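Local coordinates for protein endo-beta-mannanase (Rhizomucor miehei, PDB 4QP0) that probably hydrolyses internal beta-1,4-mannosidic linkages in mannans, galactomannans and glucomannans as a secreted family 5 glycoside hydrolase, at residues S271-W274 with I275-A279. Numbering follows the deposited sequence.
Sequences SVQW and IKDHA
His278 turns the edge of its ring toward one face of the Trp274 indole, one helical turn earlier. This T-shaped pair has its ring centroids 4.3 Å apart, with the planes at 71°. A chi1 of -178° swings the Trp274 indole outward from the helix, nearly level with its own CA, and the imidazole of His278 reaches back to its face. Large flat side chains suit this buried flank because its surroundings are also aromatic: Phe255 of strand 253-257 and Phe223, outside the strands, stack on His278, while the indole NE1, a polar atom in an apolar setting, is satisfied by the carbonyl of His256. Ile275 adds a branched aliphatic wedge against Leu257 and Thr312, its CD1 lying 3.6 Å from Ser271 O.

The solvent side is looser and more polar. Here a bend at chi2 turns the Gln273 amide forward along the helix, toward the next turn, and NE2 donates to Asp277 OD1 at 3.2 Å. NE2 meets OD1 from above the carboxylate plane, and the bond is far from straight (140°). Asp277 has a second grip, OD2 bonding Tyr233. Val272 faces Val308 and Thr312 of helix 299-315, and the Lys276 methylenes line its edge, CD lying 3.7 Å from Val272 CG1; Lys276 NZ shares a weakly held water with Gln273 OE1. Long flexible chains with polar ends fit such a partly exposed edge.

Beneath the side chains run i to i+4 backbone bonds such as Lys276 N to Val272 O (3.1 Å), as in any alpha helix. Apolar inside and polar outside, this is the amphipathic helix of a beta-alpha-beta unit, linking strands 253-257 and 289-294 in the TIM barrel of family 5 glycoside hydrolases.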
loop_
_atom_site.group_PDB
_atom_site.type_symbol
_atom_site.label_atom_id
_atom_site.label_comp_id
_atom_site.label_asym_id
_atom_site.label_seq_id
_atom_site.Cartn_x
_atom_site.Cartn_y
_atom_site.Cartn_z
ATOM N N SER A 271 6.295 -3.059 -19.593
ATOM C CA SER A 271 5.310 -3.202 -18.532
ATOM C C SER A 271 4.860 -4.644 -18.352
ATOM O O SER A 271 4.761 -5.122 -17.223
ATOM C CB SER A 271 4.103 -2.293 -18.788
ATOM O OG SER A 271 4.435 -0.929 -18.577
ATOM N N VAL A 272 4.579 -5.326 -19.461
ATOM C CA VAL A 272 4.262 -6.738 -19.412
ATOM C C VAL A 272 5.448 -7.495 -18.829
ATOM O O VAL A 272 5.284 -8.332 -17.949
ATOM C CB VAL A 272 3.934 -7.304 -20.802
ATOM C CG1 VAL A 272 3.845 -8.820 -20.746
ATOM C CG2 VAL A 272 2.637 -6.714 -21.330
ATOM N N GLN A 273 6.644 -7.206 -19.325
ATOM C CA GLN A 273 7.859 -7.823 -18.776
ATOM C C GLN A 273 8.012 -7.560 -17.272
ATOM O O GLN A 273 8.498 -8.416 -16.542
ATOM C CB GLN A 273 9.109 -7.360 -19.536
ATOM C CG GLN A 273 10.394 -8.047 -19.100
ATOM C CD GLN A 273 10.550 -9.422 -19.723
ATOM O OE1 GLN A 273 10.858 -9.533 -20.907
ATOM N NE2 GLN A 273 10.364 -10.473 -18.924
ATOM N N TRP A 274 7.575 -6.388 -16.823
ATOM C CA TRP A 274 7.661 -5.989 -15.413
ATOM C C TRP A 274 6.803 -6.852 -14.519
ATOM O O TRP A 274 7.244 -7.258 -13.427
ATOM C CB TRP A 274 7.249 -4.527 -15.299
ATOM C CG TRP A 274 7.303 -3.901 -13.923
ATOM C CD1 TRP A 274 6.238 -3.405 -13.181
ATOM C CD2 TRP A 274 8.493 -3.627 -13.105
ATOM N NE1 TRP A 274 6.671 -2.872 -11.992
ATOM C CE2 TRP A 274 8.007 -2.976 -11.879
ATOM C CE3 TRP A 274 9.851 -3.851 -13.252
ATOM C CZ2 TRP A 274 8.870 -2.579 -10.861
ATOM C CZ3 TRP A 274 10.714 -3.442 -12.216
ATOM C CH2 TRP A 274 10.228 -2.826 -11.052
ATOM N N ILE A 275 5.575 -7.133 -14.971
ATOM C CA ILE A 275 4.643 -8.010 -14.254
ATOM C C ILE A 275 5.199 -9.434 -14.209
ATOM O O ILE A 275 5.371 -10.005 -13.130
ATOM C CB ILE A 275 3.226 -8.012 -14.900
ATOM C CG1 ILE A 275 2.597 -6.617 -14.838
ATOM C CG2 ILE A 275 2.308 -9.030 -14.225
ATOM C CD1 ILE A 275 1.585 -6.347 -15.928
ATOM N N LYS A 276 5.476 -9.999 -15.387
ATOM C CA LYS A 276 6.067 -11.336 -15.512
ATOM C C LYS A 276 7.252 -11.500 -14.551
ATOM O O LYS A 276 7.353 -12.512 -13.854
ATOM C CB LYS A 276 6.515 -11.598 -16.954
ATOM C CG LYS A 276 5.386 -11.813 -17.948
ATOM C CD LYS A 276 5.850 -11.651 -19.387
ATOM C CE LYS A 276 6.255 -12.961 -20.039
ATOM N NZ LYS A 276 7.701 -13.265 -19.872
ATOM N N ASP A 277 8.135 -10.500 -14.519
ATOM C CA ASP A 277 9.309 -10.518 -13.625
ATOM C C ASP A 277 8.944 -10.630 -12.146
ATOM O O ASP A 277 9.616 -11.331 -11.399
ATOM C CB ASP A 277 10.219 -9.309 -13.864
ATOM C CG ASP A 277 10.990 -9.401 -15.182
ATOM O OD1 ASP A 277 11.049 -10.507 -15.777
ATOM O OD2 ASP A 277 11.530 -8.359 -15.631
ATOM N N HIS A 278 7.884 -9.950 -11.727
ATOM C CA HIS A 278 7.404 -10.084 -10.353
ATOM C C HIS A 278 6.625 -11.352 -10.098
ATOM O O HIS A 278 6.715 -11.915 -9.005
ATOM C CB HIS A 278 6.631 -8.846 -9.919
ATOM C CG HIS A 278 7.479 -7.596 -9.863
ATOM N ND1 HIS A 278 8.053 -7.164 -8.732
ATOM C CD2 HIS A 278 7.851 -6.701 -10.859
ATOM C CE1 HIS A 278 8.758 -6.047 -8.987
ATOM N NE2 HIS A 278 8.633 -5.768 -10.291
ATOM N N ALA A 279 5.872 -11.826 -11.093
ATOM C CA ALA A 279 5.204 -13.130 -11.007
ATOM C C ALA A 279 6.210 -14.266 -10.897
ATOM O O ALA A 279 5.929 -15.289 -10.282
ATOM C CB ALA A 279 4.282 -13.356 -12.200
HETATM O O HOH W 1 8.208 -10.423 -21.550
#